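Local coordinates for apoptosis regulator Bcl-2 homolog (Fowlpox virus, PDB 5TZP), which inhibits apoptosis of the host cell by sequestering and inactivating several proapoptotic Bcl-2 proteins, including BAX and BAK1, at residues A[49-57]-A[92-100]; A[16-27]-A[115-126]. All blocks are in the same frame, centred on the assembly; numbering follows the deposited sequence. Where two conformers were deposited one is given.

Interaction 1 of 2, residues A[49-57]-A[92-100]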
loop_
_atom_site.group_PDB
_atom_site.type_symbol
_atom_site.label_atom_id
_atom_site.label_comp_id
_atom_site.label_asym_id
_atom_site.label_seq_id
_atom_site.Cartn_x
_atom_site.Cartn_y
_atom_site.Cartn_z
ATOM N N LEU A 49 8.302 -2.173 -6.000
ATOM C CA LEU A 49 7.234 -1.560 -5.213
ATOM C C LEU A 49 7.317 -0.042 -5.291
ATOM O O LEU A 49 6.301 0.649 -5.521
ATOM C CB LEU A 49 7.315 -2.078 -3.774
ATOM C CG LEU A 49 6.250 -1.460 -2.826
ATOM C CD1 LEU A 49 4.840 -1.823 -3.180
ATOM C CD2 LEU A 49 6.544 -1.857 -1.394
ATOM N N LYS A 50 8.488 0.508 -5.027
ATOM C CA LYS A 50 8.668 1.951 -4.994
ATOM C C LYS A 50 8.298 2.562 -6.323
ATOM O O LYS A 50 7.593 3.582 -6.420
ATOM C CB LYS A 50 10.139 2.221 -4.607
ATOM C CG LYS A 50 10.550 3.614 -4.766
ATOM C CD LYS A 50 12.042 3.828 -4.172
ATOM C CE LYS A 50 12.770 5.004 -4.749
ATOM N NZ LYS A 50 14.118 5.048 -4.125
ATOM N N ALA A 51 8.782 2.001 -7.421
ATOM C CA ALA A 51 8.486 2.537 -8.774
ATOM C C ALA A 51 6.992 2.447 -9.102
ATOM O O ALA A 51 6.396 3.382 -9.661
ATOM C CB ALA A 51 9.291 1.810 -9.830
ATOM N N ALA A 52 6.356 1.349 -8.690
ATOM C CA ALA A 52 4.937 1.126 -9.005
ATOM C C ALA A 52 4.099 2.101 -8.160
ATOM O O ALA A 52 3.157 2.714 -8.693
ATOM C CB ALA A 52 4.546 -0.321 -8.693
ATOM N N CYS A 53 4.444 2.315 -6.892
ATOM C CA CYS A 53 3.694 3.275 -6.081
ATOM C C CYS A 53 3.869 4.664 -6.624
ATOM O O CYS A 53 2.907 5.466 -6.633
ATOM C CB CYS A 53 4.160 3.166 -4.638
ATOM S SG CYS A 53 3.624 1.660 -3.794
ATOM N N LYS A 54 5.065 5.028 -7.051
ATOM C CA LYS A 54 5.315 6.337 -7.624
ATOM C C LYS A 54 4.418 6.527 -8.836
ATOM O O LYS A 54 3.803 7.601 -9.009
ATOM C CB LYS A 54 6.790 6.520 -8.055
ATOM C CG LYS A 54 7.181 7.831 -8.663
ATOM C CD LYS A 54 8.723 7.954 -8.886
ATOM C CE LYS A 54 9.145 9.294 -9.503
ATOM N NZ LYS A 54 10.634 9.645 -9.249
ATOM N N SER A 55 4.250 5.483 -9.669
ATOM C CA SER A 55 3.398 5.596 -10.835
ATOM C C SER A 55 1.945 5.808 -10.437
ATOM O O SER A 55 1.223 6.659 -11.029
ATOM C CB SER A 55 3.566 4.346 -11.687
ATOM O OG SER A 55 2.668 4.338 -12.800
ATOM N N VAL A 56 1.451 5.039 -9.510
ATOM C CA VAL A 56 0.065 5.163 -9.023
ATOM C C VAL A 56 -0.176 6.564 -8.497
ATOM O O VAL A 56 -1.199 7.170 -8.807
ATOM C CB VAL A 56 -0.282 4.077 -7.998
ATOM C CG1 VAL A 56 -1.633 4.345 -7.322
ATOM C CG2 VAL A 56 -0.304 2.729 -8.701
ATOM N N ILE A 57 0.738 7.079 -7.685
ATOM C CA ILE A 57 0.581 8.421 -7.110
ATOM C C ILE A 57 0.615 9.462 -8.201
ATOM O O ILE A 57 -0.240 10.372 -8.215
ATOM C CB ILE A 57 1.636 8.662 -6.003
ATOM C CG1 ILE A 57 1.322 7.798 -4.799
ATOM C CG2 ILE A 57 1.642 10.148 -5.621
ATOM C CD1 ILE A 57 2.438 7.682 -3.764
ATOM N N ILE A 92 -0.374 -2.819 -4.455
ATOM C CA ILE A 92 0.392 -1.625 -4.807
ATOM C C ILE A 92 -0.467 -0.396 -4.603
ATOM O O ILE A 92 -0.001 0.616 -4.041
ATOM C CB ILE A 92 0.868 -1.689 -6.267
ATOM C CG1 ILE A 92 1.993 -2.752 -6.339
ATOM C CG2 ILE A 92 1.294 -0.333 -6.792
ATOM C CD1 ILE A 92 2.209 -3.297 -7.788
ATOM N N THR A 93 -1.723 -0.436 -5.022
ATOM C CA THR A 93 -2.572 0.735 -4.905
ATOM C C THR A 93 -2.851 1.068 -3.441
ATOM O O THR A 93 -2.827 2.240 -3.049
ATOM C CB THR A 93 -3.880 0.551 -5.672
ATOM O OG1 THR A 93 -3.559 0.392 -7.065
ATOM C CG2 THR A 93 -4.776 1.712 -5.558
ATOM N N ILE A 94 -3.102 0.070 -2.601
ATOM C CA ILE A 94 -3.275 0.254 -1.158
ATOM C C ILE A 94 -2.051 0.907 -0.561
ATOM O O ILE A 94 -2.177 1.884 0.202
ATOM C CB ILE A 94 -3.574 -1.130 -0.453
ATOM C CG1 ILE A 94 -4.994 -1.574 -0.721
ATOM C CG2 ILE A 94 -3.220 -1.056 1.043
ATOM C CD1 ILE A 94 -5.140 -3.064 -0.441
ATOM N N ILE A 95 -0.852 0.401 -0.862
ATOM C CA ILE A 95 0.358 0.942 -0.282
ATOM C C ILE A 95 0.591 2.344 -0.780
ATOM O O ILE A 95 0.950 3.246 -0.008
ATOM C CB ILE A 95 1.561 0.007 -0.536
ATOM C CG1 ILE A 95 1.338 -1.340 0.170
ATOM C CG2 ILE A 95 2.855 0.641 -0.131
ATOM C CD1 ILE A 95 2.333 -2.438 -0.289
ATOM N N ALA A 96 0.402 2.571 -2.067
ATOM C CA ALA A 96 0.590 3.913 -2.649
ATOM C C ALA A 96 -0.369 4.931 -2.012
ATOM O O ALA A 96 0.061 6.019 -1.592
ATOM C CB ALA A 96 0.403 3.857 -4.147
ATOM N N PHE A 97 -1.639 4.607 -1.973
ATOM C CA PHE A 97 -2.639 5.467 -1.339
ATOM C C PHE A 97 -2.253 5.746 0.108
ATOM O O PHE A 97 -2.327 6.883 0.559
ATOM C CB PHE A 97 -4.003 4.831 -1.433
ATOM C CG PHE A 97 -5.013 5.649 -0.684
ATOM C CD1 PHE A 97 -5.612 6.756 -1.292
ATOM C CD2 PHE A 97 -5.381 5.338 0.592
ATOM C CE1 PHE A 97 -6.513 7.554 -0.564
ATOM C CE2 PHE A 97 -6.306 6.128 1.309
ATOM C CZ PHE A 97 -6.842 7.238 0.744
ATOM N N CYS A 98 -1.927 4.710 0.852
ATOM C CA CYS A 98 -1.652 4.861 2.269
ATOM C C CYS A 98 -0.373 5.641 2.505
ATOM O O CYS A 98 -0.319 6.411 3.499
ATOM C CB CYS A 98 -1.600 3.514 2.976
ATOM S SG CYS A 98 -3.229 2.766 3.234
ATOM N N ALA A 99 0.673 5.476 1.684
ATOM C CA ALA A 99 1.851 6.332 1.783
ATOM C C ALA A 99 1.477 7.788 1.543
ATOM O O ALA A 99 1.867 8.690 2.306
ATOM C CB ALA A 99 2.937 5.872 0.822
ATOM N N TYR A 100 0.744 8.045 0.459
ATOM C CA TYR A 100 0.320 9.389 0.121
ATOM C C TYR A 100 -0.471 10.009 1.276
ATOM O O TYR A 100 -0.234 11.167 1.687
ATOM C CB TYR A 100 -0.522 9.295 -1.158
ATOM C CG TYR A 100 -0.908 10.606 -1.765
ATOM C CD1 TYR A 100 -0.017 11.341 -2.557
ATOM C CD2 TYR A 100 -2.113 11.232 -1.470
ATOM C CE1 TYR A 100 -0.311 12.558 -3.057
ATOM C CE2 TYR A 100 -2.445 12.484 -1.989
ATOM C CZ TYR A 100 -1.527 13.124 -2.789
ATOM O OH TYR A 100 -1.830 14.377 -3.281
#
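Ile92 fits as a knob into a hole made by Leu49, Ala52, Cys53 and Val56 of the facing helix. Its CG2 branch does most of the touching, 3.8 Å from Ala52 CB and 3.9 Å from Val56 CG2. With chi1 at -72°, CG1 lies beside the backbone N and CG2 points anti to it. CG1 carries CD1 to the same methyl, 3.9 Å from Ala52 CB. One turn on, Ala96 lets the helices come close: its CA lies 4.7 Å from that of Cys53. Ala96 CB lies against Cys53 CB and 3.8 Å from Val56 CG1. The two helices cross at -69° with their axes 8.7 Å apart. Residues 92-100 belong to the BH1 motif except for the last, and this crossing lies in the helical core of the Bcl-2 fold. The bound BH3 peptide packs on Ala52, Val56 and Thr93 beside it. Ile57 points its two branches at Ala96 and Tyr100. Its CD1 ends 3.6 Å from the backbone Ala96 O, while Ile57 CG2 meets the Tyr100 ring obliquely, 3.7 Å from Tyr100 CD1. The Tyr100 hydroxyl is hydrogen-bonded to Asp65. Leu49 crosses Ile95 at about a right angle, methyl to methyl.

Interaction 2 of 2, residues A[16-27]-A[115-126]. With SO4 (sulfate ion), chain O.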
loop_
_atom_site.group_PDB
_atom_site.type_symbol
_atom_site.label_atom_id
_atom_site.label_comp_id
_atom_site.label_asym_id
_atom_site.label_seq_id
_atom_site.Cartn_x
_atom_site.Cartn_y
_atom_site.Cartn_z
ATOM N N TYR A 16 4.610 -12.386 8.804
ATOM C CA TYR A 16 4.149 -11.075 9.210
ATOM C C TYR A 16 5.234 -10.033 9.085
ATOM O O TYR A 16 4.994 -8.947 8.544
ATOM C CB TYR A 16 3.561 -11.128 10.638
ATOM C CG TYR A 16 3.160 -9.799 11.206
ATOM C CD1 TYR A 16 1.883 -9.335 11.098
ATOM C CD2 TYR A 16 4.119 -9.015 11.919
ATOM C CE1 TYR A 16 1.570 -8.071 11.584
ATOM C CE2 TYR A 16 3.785 -7.829 12.494
ATOM C CZ TYR A 16 2.526 -7.360 12.317
ATOM O OH TYR A 16 2.186 -6.144 12.924
ATOM N N TYR A 17 6.453 -10.313 9.586
ATOM C CA TYR A 17 7.524 -9.322 9.503
ATOM C C TYR A 17 8.043 -9.135 8.114
ATOM O O TYR A 17 8.419 -8.033 7.774
ATOM C CB TYR A 17 8.632 -9.648 10.504
ATOM C CG TYR A 17 8.123 -9.240 11.909
ATOM C CD1 TYR A 17 7.914 -7.894 12.275
ATOM C CD2 TYR A 17 7.759 -10.208 12.812
ATOM C CE1 TYR A 17 7.405 -7.571 13.538
ATOM C CE2 TYR A 17 7.257 -9.871 14.109
ATOM C CZ TYR A 17 7.099 -8.555 14.430
ATOM O OH TYR A 17 6.591 -8.277 15.715
ATOM N N ILE A 18 8.026 -10.176 7.278
ATOM C CA ILE A 18 8.417 -9.989 5.871
ATOM C C ILE A 18 7.483 -8.990 5.184
ATOM O O ILE A 18 7.905 -8.064 4.462
ATOM C CB ILE A 18 8.421 -11.330 5.144
ATOM C CG1 ILE A 18 9.619 -12.203 5.605
ATOM C CG2 ILE A 18 8.455 -11.097 3.655
ATOM C CD1 ILE A 18 9.508 -13.632 5.255
ATOM N N ALA A 19 6.181 -9.104 5.471
ATOM C CA ALA A 19 5.227 -8.124 4.928
ATOM C C ALA A 19 5.416 -6.740 5.538
ATOM O O ALA A 19 5.534 -5.729 4.836
ATOM C CB ALA A 19 3.799 -8.609 5.149
ATOM N N LEU A 20 5.385 -6.676 6.873
ATOM C CA LEU A 20 5.424 -5.389 7.568
ATOM C C LEU A 20 6.678 -4.613 7.237
ATOM O O LEU A 20 6.627 -3.431 7.013
ATOM C CB LEU A 20 5.302 -5.621 9.071
ATOM C CG LEU A 20 5.429 -4.336 9.915
ATOM C CD1 LEU A 20 4.260 -3.421 9.616
ATOM C CD2 LEU A 20 5.495 -4.653 11.381
ATOM N N ASN A 21 7.840 -5.271 7.275
ATOM C CA ASN A 21 9.102 -4.540 7.114
ATOM C C ASN A 21 9.205 -3.878 5.737
ATOM O O ASN A 21 9.732 -2.792 5.617
ATOM C CB ASN A 21 10.261 -5.505 7.357
ATOM C CG ASN A 21 11.583 -4.837 7.376
ATOM O OD1 ASN A 21 12.337 -5.008 6.439
ATOM N ND2 ASN A 21 11.879 -4.066 8.422
ATOM N N MET A 22 8.702 -4.534 4.683
ATOM C CA MET A 22 8.688 -3.936 3.355
ATOM C C MET A 22 7.776 -2.733 3.301
ATOM O O MET A 22 8.162 -1.655 2.850
ATOM C CB MET A 22 8.203 -5.001 2.397
ATOM C CG MET A 22 8.178 -4.532 0.969
ATOM S SD MET A 22 9.809 -4.351 0.208
ATOM C CE MET A 22 10.143 -5.988 -0.391
ATOM N N ILE A 23 6.545 -2.891 3.775
ATOM C CA ILE A 23 5.563 -1.816 3.710
ATOM C C ILE A 23 6.018 -0.607 4.526
ATOM O O ILE A 23 5.977 0.546 4.060
ATOM C CB ILE A 23 4.219 -2.344 4.214
ATOM C CG1 ILE A 23 3.663 -3.414 3.273
ATOM C CG2 ILE A 23 3.234 -1.160 4.362
ATOM C CD1 ILE A 23 2.576 -4.275 3.833
ATOM N N GLN A 24 6.420 -0.843 5.772
ATOM C CA GLN A 24 6.774 0.267 6.661
ATOM C C GLN A 24 8.019 0.994 6.179
ATOM O O GLN A 24 8.061 2.227 6.170
ATOM C CB GLN A 24 6.936 -0.227 8.086
ATOM C CG GLN A 24 6.980 0.922 9.096
ATOM C CD GLN A 24 6.815 0.531 10.511
ATOM O OE1 GLN A 24 6.810 -0.643 10.841
ATOM N NE2 GLN A 24 6.782 1.492 11.393
ATOM N N ASN A 25 9.039 0.267 5.674
ATOM C CA ASN A 25 10.209 0.958 5.111
ATOM C C ASN A 25 9.812 1.815 3.915
ATOM O O ASN A 25 10.335 2.929 3.787
ATOM C CB ASN A 25 11.325 -0.029 4.815
ATOM C CG ASN A 25 12.141 -0.261 6.032
ATOM O OD1 ASN A 25 12.840 0.619 6.473
ATOM N ND2 ASN A 25 12.082 -1.467 6.567
ATOM N N TYR A 26 8.925 1.344 3.018
ATOM C CA TYR A 26 8.502 2.179 1.892
ATOM C C TYR A 26 7.822 3.446 2.407
ATOM O O TYR A 26 8.112 4.558 1.951
ATOM C CB TYR A 26 7.628 1.406 0.895
ATOM C CG TYR A 26 7.121 2.347 -0.163
ATOM C CD1 TYR A 26 7.989 2.945 -1.031
ATOM C CD2 TYR A 26 5.839 2.767 -0.149
ATOM C CE1 TYR A 26 7.554 3.934 -1.954
ATOM C CE2 TYR A 26 5.419 3.757 -1.043
ATOM C CZ TYR A 26 6.276 4.306 -1.881
ATOM O OH TYR A 26 5.882 5.326 -2.737
ATOM N N ILE A 27 6.904 3.315 3.369
ATOM C CA ILE A 27 6.176 4.486 3.850
ATOM C C ILE A 27 7.153 5.455 4.511
ATOM O O ILE A 27 7.075 6.684 4.321
ATOM C CB ILE A 27 5.036 4.064 4.777
ATOM C CG1 ILE A 27 3.968 3.366 3.934
ATOM C CG2 ILE A 27 4.423 5.284 5.461
ATOM C CD1 ILE A 27 2.801 2.792 4.700
ATOM N N ASP A 115 3.182 5.838 10.363
ATOM C CA ASP A 115 3.643 4.675 9.630
ATOM C C ASP A 115 3.414 3.376 10.374
ATOM O O ASP A 115 3.197 2.341 9.725
ATOM C CB ASP A 115 5.124 4.901 9.254
ATOM C CG ASP A 115 6.021 5.067 10.427
ATOM O OD1 ASP A 115 5.879 6.054 11.192
ATOM O OD2 ASP A 115 6.905 4.253 10.720
ATOM N N GLY A 116 3.446 3.378 11.677
ATOM C CA GLY A 116 3.202 2.137 12.397
ATOM C C GLY A 116 1.796 1.595 12.263
ATOM O O GLY A 116 1.603 0.482 11.798
ATOM N N ILE A 117 0.784 2.397 12.622
ATOM C CA ILE A 117 -0.602 1.918 12.513
ATOM C C ILE A 117 -0.973 1.635 11.062
ATOM O O ILE A 117 -1.734 0.705 10.766
ATOM C CB ILE A 117 -1.649 2.863 13.178
ATOM C CG1 ILE A 117 -1.576 4.339 12.716
ATOM C CG2 ILE A 117 -1.658 2.731 14.713
ATOM C CD1 ILE A 117 -2.760 5.249 13.279
ATOM N N ILE A 118 -0.487 2.462 10.144
ATOM C CA ILE A 118 -0.864 2.260 8.724
ATOM C C ILE A 118 -0.227 1.005 8.163
ATOM O O ILE A 118 -0.898 0.177 7.583
ATOM C CB ILE A 118 -0.538 3.532 7.950
ATOM C CG1 ILE A 118 -1.430 4.689 8.331
ATOM C CG2 ILE A 118 -0.657 3.217 6.420
ATOM C CD1 ILE A 118 -0.932 5.998 7.726
ATOM N N SER A 119 1.034 0.787 8.429
ATOM C CA SER A 119 1.726 -0.406 7.918
ATOM C C SER A 119 1.178 -1.685 8.540
ATOM O O SER A 119 0.994 -2.703 7.876
ATOM C CB SER A 119 3.231 -0.354 8.089
ATOM O OG SER A 119 3.729 0.804 7.457
ATOM N N GLU A 120 0.879 -1.639 9.835
ATOM C CA GLU A 120 0.292 -2.796 10.512
ATOM C C GLU A 120 -1.096 -3.098 9.972
ATOM O O GLU A 120 -1.466 -4.280 9.775
ATOM C CB GLU A 120 0.229 -2.599 12.040
ATOM C CG GLU A 120 1.659 -2.634 12.659
ATOM C CD GLU A 120 1.712 -2.315 14.155
ATOM O OE1 GLU A 120 2.843 -2.250 14.654
ATOM O OE2 GLU A 120 0.636 -2.167 14.772
ATOM N N ALA A 121 -1.873 -2.074 9.704
ATOM C CA ALA A 121 -3.231 -2.294 9.155
ATOM C C ALA A 121 -3.159 -2.958 7.777
ATOM O O ALA A 121 -3.921 -3.859 7.455
ATOM C CB ALA A 121 -3.990 -0.984 9.095
ATOM N N ILE A 122 -2.236 -2.501 6.923
ATOM C CA ILE A 122 -2.113 -3.095 5.597
ATOM C C ILE A 122 -1.674 -4.553 5.751
ATOM O O ILE A 122 -2.221 -5.467 5.101
ATOM C CB ILE A 122 -1.136 -2.324 4.714
ATOM C CG1 ILE A 122 -1.658 -0.911 4.441
ATOM C CG2 ILE A 122 -0.924 -3.106 3.388
ATOM C CD1 ILE A 122 -0.611 0.014 3.878
ATOM N N THR A 123 -0.655 -4.788 6.601
ATOM C CA THR A 123 -0.153 -6.148 6.796
ATOM C C THR A 123 -1.278 -7.073 7.263
ATOM O O THR A 123 -1.452 -8.177 6.768
ATOM C CB THR A 123 0.988 -6.109 7.818
ATOM O OG1 THR A 123 2.041 -5.280 7.287
ATOM C CG2 THR A 123 1.530 -7.466 8.076
ATOM N N ASP A 124 -2.045 -6.630 8.250
ATOM C CA ASP A 124 -3.129 -7.436 8.819
ATOM C C ASP A 124 -4.194 -7.710 7.781
ATOM O O ASP A 124 -4.743 -8.820 7.709
ATOM C CB ASP A 124 -3.773 -6.722 9.993
ATOM C CG ASP A 124 -2.916 -6.704 11.234
ATOM O OD1 ASP A 124 -1.978 -7.445 11.348
ATOM O OD2 ASP A 124 -3.246 -5.857 12.111
ATOM N N ALA A 125 -4.508 -6.716 6.945
ATOM C CA ALA A 125 -5.529 -6.910 5.907
ATOM C C ALA A 125 -5.079 -7.924 4.865
ATOM O O ALA A 125 -5.902 -8.712 4.362
ATOM C CB ALA A 125 -5.863 -5.577 5.232
ATOM N N ILE A 126 -3.802 -7.931 4.497
ATOM C CA ILE A 126 -3.257 -8.941 3.602
ATOM C C ILE A 126 -3.271 -10.303 4.247
ATOM O O ILE A 126 -3.808 -11.298 3.682
ATOM C CB ILE A 126 -1.857 -8.572 3.148
ATOM C CG1 ILE A 126 -1.960 -7.305 2.294
ATOM C CG2 ILE A 126 -1.254 -9.715 2.315
ATOM C CD1 ILE A 126 -0.612 -6.744 1.856
HETATM S S SO4 O . 6.285 1.931 15.090
HETATM O O1 SO4 O . 5.614 3.204 15.454
HETATM O O2 SO4 O . 7.231 1.510 16.172
HETATM O O3 SO4 O . 6.982 2.231 13.854
HETATM O O4 SO4 O . 5.310 0.844 14.879
HETATM O O HOH W 1 -0.338 -5.834 13.518
HETATM O O HOH W 2 3.809 -4.939 14.869
#
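Thr123 CG2 meets the Tyr16 ring obliquely, 3.6 Å from Tyr16 CE1. The ring also presents an edge to Asp124 OD1, which lies near its plane. The Tyr16 hydroxyl sits beside Glu120 CG and is hydrogen-bonded to two waters. One water donates to Asp124 OD1 and the other to Glu120 OE1, so both carboxylates are tied to the phenol indirectly. Ala19 adds its methyl to the wall around Thr123. Leu20 turns its CD1 onto Ser119 CB at 3.6 Å. Thr123 is a knob among Tyr16, Ala19, Leu20 and Ile23. Its OG1 donates back to Ser119 O, 2.8 Å away, on the opposite face of that carbonyl's plane from Thr123 N. This bond satisfies a hydroxyl buried between apolar groups. The helices run roughly antiparallel, at 140°, and pack helix 14-32 of the Bcl-2 fold on the helix that carries most of the BH2 motif. Ile23 CD1 touches both Thr123 OG1 and Ile122 CG2, the latter at 3.7 Å. Ser119 is a second knob, held among Leu20, Ile23, Gln24 and Ile27. Its OG comes 3.2 Å from Gln24 CA and donates to Asp115 O. Gln24 CG stands anti to the backbone N (chi1 -167°), and the extended chain beyond it carries NE2 to Asp115 OD2, giving a nearly straight hydrogen bond of 2.8 Å (N-H...O 173°). OD2 lies in the amide plane of Gln24, but NE2 comes from above the carboxylate plane. NE2 also donates, in a more bent bond, to O3 of a sulfate ion probably from the crystallisation liquor. Ile27 closes the row, with CG2 against Asp115 CB and CD1 3.5 Å from Ser119 OG. The same CD1 meets Ile118 CG2, the two side chains crossing at about a right angle.

How the interactions relate
Both contacts are largely buried and pair helices far apart in the chain. They share no helix. Interaction 1 joins helices 43-68 and 88-105, interaction 2 joins 14-32 and 115-136, and their centres lie about 13 Å apart. Tyr26 of helix 14-32 packs on Cys53 and Ile95. Ile118 and Ile122 of helix 115-136 reach Cys98 and Ile94. The four helices therefore form one core. Interaction 1 is apolar, has no hydrogen bond across it and lies next to the bound peptide. Interaction 2 has small hydroxyl side chains in its interior and a polar margin, where Gln24, Asp115 and water-linked Tyr16, Glu120 and Asp124 gather.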